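Local coordinates for protein AimR transcriptional regulator (Bacillus phage phi3T, PDB 5ZVV) that activates transcription of the phage aimX locus as a homodimer and is switched off by the arbitrium peptide, setting the choice between lysis and lysogeny, at residues Asp289-Tyr301 against Ile313-Glu326. Numbering follows the deposited sequence.
Sequences DNIKYLQLRAFYY and ILDELSSRDQDENE
Segments 291-301 of helix 291-304 and 313-318 of helix 307-318 run antiparallel, axes 9.8 Å apart at closest approach and at 152°, with Ile291 facing Leu317 and Ala298 facing Ile313, a helix pair consistent with the TPR-clan family of the protein. Ile313 is a knob among Leu294, Arg297, Ala298 and Tyr301: its CG2 branch meets Leu294 CB at 3.9 Å, while CD1 reaches the aliphatic part of Arg297 and the Tyr301 ring. Arg297 projects extended, roughly at right angles to its helix axis, and its NE and NH2 both donate to Tyr301 OH in the guanidinium plane, which holds the ring beside the knob. Leu317 forks, CD2 against Ile291 CG2 and CD1 against Gln295 CG (3.6 Å). Beyond it, the Arg320 chain is bent twice (chi2 -75°), which turns the guanidinium back toward the start of helix 291-304. It meets Asp289 O end-on, NH1 at 2.8 Å and NH2 at 3.1 Å. Ile291 CG1 lies over one guanidinium face, toward its rim. A long salt bridge from Arg320 NH1 to Glu316 OE1 (3.6 Å) adds a second partner. Gln295 NE2 donates to Gln322 OE1 and to Glu326 O, both at 2.8 Å, the two amide planes 78° apart. Glu326 also closes a capping box with Asp323 at the start of helix 324-338, and its carboxylate packs on Ile291 CG2. The buried Gln295 amide thus ties the pair to the next helix, while Arg320 fastens the backbone just before helix 291-304 to the link leading into helix 324-338.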
loop_
_atom_site.group_PDB
_atom_site.type_symbol
_atom_site.label_atom_id
_atom_site.label_comp_id
_atom_site.label_asym_id
_atom_site.label_seq_id
_atom_site.Cartn_x
_atom_site.Cartn_y
_atom_site.Cartn_z
ATOM N N ASP A 289 30.532 -7.228 8.526
ATOM C CA ASP A 289 29.476 -8.006 9.159
ATOM C C ASP A 289 28.101 -7.535 8.699
ATOM O O ASP A 289 27.092 -7.849 9.337
ATOM C CB ASP A 289 29.589 -7.974 10.686
ATOM C CG ASP A 289 29.528 -6.574 11.260
ATOM O OD1 ASP A 289 29.528 -5.595 10.487
ATOM O OD2 ASP A 289 29.486 -6.456 12.505
ATOM N N ASN A 290 28.055 -6.772 7.607
ATOM C CA ASN A 290 26.799 -6.482 6.933
ATOM C C ASN A 290 26.097 -7.787 6.576
ATOM O O ASN A 290 26.731 -8.744 6.126
ATOM C CB ASN A 290 27.065 -5.653 5.674
ATOM C CG ASN A 290 25.799 -5.297 4.917
ATOM O OD1 ASN A 290 25.182 -6.149 4.276
ATOM N ND2 ASN A 290 25.419 -4.025 4.969
ATOM N N ILE A 291 24.780 -7.823 6.788
ATOM C CA ILE A 291 24.024 -9.054 6.561
ATOM C C ILE A 291 24.189 -9.530 5.123
ATOM O O ILE A 291 24.439 -10.715 4.868
ATOM C CB ILE A 291 22.540 -8.852 6.918
ATOM C CG1 ILE A 291 22.367 -8.657 8.425
ATOM C CG2 ILE A 291 21.706 -10.039 6.433
ATOM C CD1 ILE A 291 20.937 -8.370 8.839
ATOM N N LYS A 292 24.062 -8.616 4.159
ATOM C CA LYS A 292 24.090 -9.045 2.764
ATOM C C LYS A 292 25.466 -9.563 2.365
ATOM O O LYS A 292 25.574 -10.599 1.699
ATOM C CB LYS A 292 23.662 -7.905 1.838
ATOM C CG LYS A 292 23.581 -8.336 0.378
ATOM C CD LYS A 292 23.155 -7.207 -0.547
ATOM C CE LYS A 292 23.073 -7.697 -1.988
ATOM N NZ LYS A 292 22.760 -6.600 -2.943
ATOM N N TYR A 293 26.529 -8.862 2.760
ATOM C CA TYR A 293 27.866 -9.282 2.353
ATOM C C TYR A 293 28.294 -10.547 3.083
ATOM O O TYR A 293 29.031 -11.367 2.521
ATOM C CB TYR A 293 28.862 -8.143 2.580
ATOM C CG TYR A 293 28.446 -6.869 1.882
ATOM C CD1 TYR A 293 27.789 -6.915 0.658
ATOM C CD2 TYR A 293 28.679 -5.628 2.455
ATOM C CE1 TYR A 293 27.391 -5.763 0.019
ATOM C CE2 TYR A 293 28.285 -4.469 1.825
ATOM C CZ TYR A 293 27.640 -4.541 0.605
ATOM O OH TYR A 293 27.242 -3.389 -0.029
ATOM N N LEU A 294 27.837 -10.725 4.326
ATOM C CA LEU A 294 28.015 -12.003 5.006
ATOM C C LEU A 294 27.302 -13.122 4.259
ATOM O O LEU A 294 27.851 -14.219 4.100
ATOM C CB LEU A 294 27.500 -11.911 6.443
ATOM C CG LEU A 294 28.403 -11.206 7.453
ATOM C CD1 LEU A 294 27.733 -11.160 8.823
ATOM C CD2 LEU A 294 29.749 -11.909 7.526
ATOM N N GLN A 295 26.074 -12.861 3.794
ATOM C CA GLN A 295 25.345 -13.849 3.004
ATOM C C GLN A 295 26.103 -14.212 1.737
ATOM O O GLN A 295 26.190 -15.390 1.373
ATOM C CB GLN A 295 23.958 -13.324 2.640
ATOM C CG GLN A 295 22.943 -13.339 3.762
ATOM C CD GLN A 295 21.548 -13.050 3.253
ATOM O OE1 GLN A 295 21.360 -12.742 2.075
ATOM N NE2 GLN A 295 20.560 -13.155 4.134
ATOM N N LEU A 296 26.649 -13.207 1.047
ATOM C CA LEU A 296 27.398 -13.465 -0.179
ATOM C C LEU A 296 28.664 -14.261 0.105
ATOM O O LEU A 296 29.037 -15.148 -0.673
ATOM C CB LEU A 296 27.730 -12.144 -0.868
ATOM C CG LEU A 296 26.490 -11.441 -1.420
ATOM C CD1 LEU A 296 26.835 -10.098 -2.036
ATOM C CD2 LEU A 296 25.811 -12.341 -2.434
ATOM N N ARG A 297 29.335 -13.962 1.221
ATOM C CA ARG A 297 30.528 -14.716 1.596
ATOM C C ARG A 297 30.183 -16.170 1.907
ATOM O O ARG A 297 30.922 -17.086 1.523
ATOM C CB ARG A 297 31.206 -14.047 2.792
ATOM C CG ARG A 297 32.455 -14.745 3.294
ATOM C CD ARG A 297 33.061 -13.987 4.462
ATOM N NE ARG A 297 34.225 -14.673 5.009
ATOM C CZ ARG A 297 34.901 -14.266 6.079
ATOM N NH1 ARG A 297 34.527 -13.168 6.727
ATOM N NH2 ARG A 297 35.948 -14.958 6.502
ATOM N N ALA A 298 29.065 -16.399 2.598
ATOM C CA ALA A 298 28.632 -17.769 2.857
ATOM C C ALA A 298 28.265 -18.480 1.560
ATOM O O ALA A 298 28.535 -19.675 1.400
ATOM C CB ALA A 298 27.453 -17.773 3.831
ATOM N N PHE A 299 27.644 -17.760 0.624
ATOM C CA PHE A 299 27.379 -18.303 -0.705
ATOM C C PHE A 299 28.671 -18.779 -1.363
ATOM O O PHE A 299 28.761 -19.916 -1.845
ATOM C CB PHE A 299 26.691 -17.226 -1.550
ATOM C CG PHE A 299 26.012 -17.734 -2.798
ATOM C CD1 PHE A 299 26.039 -19.076 -3.142
ATOM C CD2 PHE A 299 25.348 -16.848 -3.633
ATOM C CE1 PHE A 299 25.414 -19.525 -4.297
ATOM C CE2 PHE A 299 24.721 -17.291 -4.788
ATOM C CZ PHE A 299 24.755 -18.630 -5.119
ATOM N N TYR A 300 29.691 -17.914 -1.376
ATOM C CA TYR A 300 30.986 -18.273 -1.948
ATOM C C TYR A 300 31.577 -19.503 -1.267
ATOM O O TYR A 300 32.079 -20.415 -1.938
ATOM C CB TYR A 300 31.933 -17.077 -1.837
ATOM C CG TYR A 300 33.368 -17.359 -2.211
ATOM C CD1 TYR A 300 33.751 -17.471 -3.542
ATOM C CD2 TYR A 300 34.348 -17.484 -1.232
ATOM C CE1 TYR A 300 35.065 -17.715 -3.888
ATOM C CE2 TYR A 300 35.663 -17.729 -1.568
ATOM C CZ TYR A 300 36.017 -17.843 -2.898
ATOM O OH TYR A 300 37.329 -18.088 -3.239
ATOM N N TYR A 301 31.517 -19.550 0.068
ATOM C CA TYR A 301 31.994 -20.725 0.789
ATOM C C TYR A 301 31.241 -21.982 0.364
ATOM O O TYR A 301 31.849 -23.038 0.156
ATOM C CB TYR A 301 31.861 -20.507 2.296
ATOM C CG TYR A 301 32.922 -19.613 2.895
ATOM C CD1 TYR A 301 34.129 -19.395 2.243
ATOM C CD2 TYR A 301 32.718 -18.994 4.121
ATOM C CE1 TYR A 301 35.102 -18.581 2.794
ATOM C CE2 TYR A 301 33.682 -18.179 4.680
ATOM C CZ TYR A 301 34.873 -17.976 4.015
ATOM O OH TYR A 301 35.836 -17.163 4.576
ATOM N N ILE A 313 28.710 -18.682 9.364
ATOM C CA ILE A 313 28.178 -17.367 9.013
ATOM C C ILE A 313 26.654 -17.359 9.102
ATOM O O ILE A 313 26.053 -16.404 9.609
ATOM C CB ILE A 313 28.671 -16.948 7.616
ATOM C CG1 ILE A 313 30.190 -16.766 7.622
ATOM C CG2 ILE A 313 27.980 -15.670 7.163
ATOM C CD1 ILE A 313 30.759 -16.355 6.283
ATOM N N LEU A 314 26.005 -18.425 8.626
ATOM C CA LEU A 314 24.545 -18.474 8.662
ATOM C C LEU A 314 24.028 -18.589 10.093
ATOM O O LEU A 314 22.984 -18.014 10.432
ATOM C CB LEU A 314 24.038 -19.633 7.804
ATOM C CG LEU A 314 24.355 -19.545 6.305
ATOM C CD1 LEU A 314 23.843 -20.765 5.561
ATOM C CD2 LEU A 314 23.780 -18.274 5.696
ATOM N N ASP A 315 24.744 -19.327 10.947
ATOM C CA ASP A 315 24.390 -19.386 12.363
ATOM C C ASP A 315 24.481 -18.012 13.006
ATOM O O ASP A 315 23.624 -17.640 13.817
ATOM C CB ASP A 315 25.296 -20.373 13.100
ATOM C CG ASP A 315 24.996 -21.818 12.757
ATOM O OD1 ASP A 315 24.005 -22.075 12.042
ATOM O OD2 ASP A 315 25.762 -22.700 13.200
ATOM N N GLU A 316 25.522 -17.244 12.666
ATOM C CA GLU A 316 25.596 -15.868 13.146
ATOM C C GLU A 316 24.451 -15.029 12.596
ATOM O O GLU A 316 23.944 -14.139 13.288
ATOM C CB GLU A 316 26.945 -15.249 12.768
ATOM C CG GLU A 316 27.353 -14.042 13.613
ATOM C CD GLU A 316 26.688 -12.746 13.179
ATOM O OE1 GLU A 316 26.297 -12.638 11.997
ATOM O OE2 GLU A 316 26.554 -11.833 14.023
ATOM N N LEU A 317 24.022 -15.304 11.361
ATOM C CA LEU A 317 22.957 -14.515 10.752
ATOM C C LEU A 317 21.598 -14.804 11.377
ATOM O O LEU A 317 20.732 -13.923 11.398
ATOM C CB LEU A 317 22.909 -14.771 9.244
ATOM C CG LEU A 317 24.029 -14.128 8.426
ATOM C CD1 LEU A 317 24.010 -14.618 6.988
ATOM C CD2 LEU A 317 23.912 -12.612 8.483
ATOM N N SER A 318 21.389 -16.025 11.882
ATOM C CA SER A 318 20.094 -16.371 12.461
ATOM C C SER A 318 19.760 -15.501 13.667
ATOM O O SER A 318 18.580 -15.280 13.962
ATOM C CB SER A 318 20.070 -17.846 12.857
ATOM O OG SER A 318 20.854 -18.068 14.015
ATOM N N SER A 319 20.774 -15.006 14.377
ATOM C CA SER A 319 20.555 -14.100 15.496
ATOM C C SER A 319 20.480 -12.640 15.070
ATOM O O SER A 319 20.090 -11.795 15.883
ATOM C CB SER A 319 21.663 -14.270 16.544
ATOM O OG SER A 319 22.931 -13.925 16.012
ATOM N N ARG A 320 20.843 -12.324 13.829
ATOM C CA ARG A 320 20.736 -10.966 13.322
ATOM C C ARG A 320 19.302 -10.673 12.890
ATOM O O ARG A 320 18.483 -11.577 12.694
ATOM C CB ARG A 320 21.688 -10.746 12.144
ATOM C CG ARG A 320 23.143 -11.064 12.446
ATOM C CD ARG A 320 23.794 -9.982 13.290
ATOM N NE ARG A 320 23.836 -8.694 12.603
ATOM C CZ ARG A 320 24.785 -8.333 11.746
ATOM N NH1 ARG A 320 25.776 -9.166 11.460
ATOM N NH2 ARG A 320 24.742 -7.138 11.171
ATOM N N ASP A 321 19.010 -9.383 12.736
ATOM C CA ASP A 321 17.673 -8.932 12.352
ATOM C C ASP A 321 17.583 -8.853 10.826
ATOM O O ASP A 321 17.556 -7.782 10.218
ATOM C CB ASP A 321 17.358 -7.593 13.008
ATOM C CG ASP A 321 15.919 -7.166 12.809
ATOM O OD1 ASP A 321 15.114 -7.984 12.321
ATOM O OD2 ASP A 321 15.593 -6.006 13.140
ATOM N N GLN A 322 17.531 -10.032 10.208
ATOM C CA GLN A 322 17.335 -10.128 8.767
ATOM C C GLN A 322 15.882 -9.835 8.413
ATOM O O GLN A 322 14.963 -10.335 9.065
ATOM C CB GLN A 322 17.709 -11.524 8.267
ATOM C CG GLN A 322 19.131 -11.956 8.574
ATOM C CD GLN A 322 19.480 -13.294 7.945
ATOM O OE1 GLN A 322 20.104 -13.349 6.884
ATOM N NE2 GLN A 322 19.084 -14.380 8.602
ATOM N N ASP A 323 15.672 -9.026 7.374
ATOM C CA ASP A 323 14.313 -8.791 6.910
ATOM C C ASP A 323 13.861 -9.960 6.033
ATOM O O ASP A 323 14.590 -10.933 5.826
ATOM C CB ASP A 323 14.201 -7.436 6.199
ATOM C CG ASP A 323 14.962 -7.371 4.875
ATOM O OD1 ASP A 323 15.437 -8.404 4.367
ATOM O OD2 ASP A 323 15.078 -6.252 4.331
ATOM N N GLU A 324 12.644 -9.861 5.499
ATOM C CA GLU A 324 12.036 -11.021 4.851
ATOM C C GLU A 324 12.733 -11.368 3.537
ATOM O O GLU A 324 12.901 -12.550 3.219
ATOM C CB GLU A 324 10.544 -10.770 4.641
ATOM C CG GLU A 324 9.808 -10.490 5.948
ATOM C CD GLU A 324 8.364 -10.089 5.740
ATOM O OE1 GLU A 324 7.466 -10.885 6.087
ATOM O OE2 GLU A 324 8.130 -8.975 5.224
ATOM N N ASN A 325 13.148 -10.361 2.766
ATOM C CA ASN A 325 13.891 -10.619 1.532
ATOM C C ASN A 325 15.230 -11.289 1.838
ATOM O O ASN A 325 15.578 -12.334 1.258
ATOM C CB ASN A 325 14.087 -9.299 0.780
ATOM C CG ASN A 325 14.490 -9.496 -0.668
ATOM O OD1 ASN A 325 15.651 -9.313 -1.030
ATOM N ND2 ASN A 325 13.526 -9.860 -1.508
ATOM N N GLU A 326 15.988 -10.700 2.770
ATOM C CA GLU A 326 17.210 -11.326 3.257
ATOM C C GLU A 326 16.952 -12.736 3.760
ATOM O O GLU A 326 17.820 -13.604 3.641
ATOM C CB GLU A 326 17.832 -10.478 4.369
ATOM C CG GLU A 326 18.462 -9.179 3.888
ATOM C CD GLU A 326 18.756 -8.215 5.021
ATOM O OE1 GLU A 326 18.186 -8.392 6.118
ATOM O OE2 GLU A 326 19.559 -7.279 4.816
#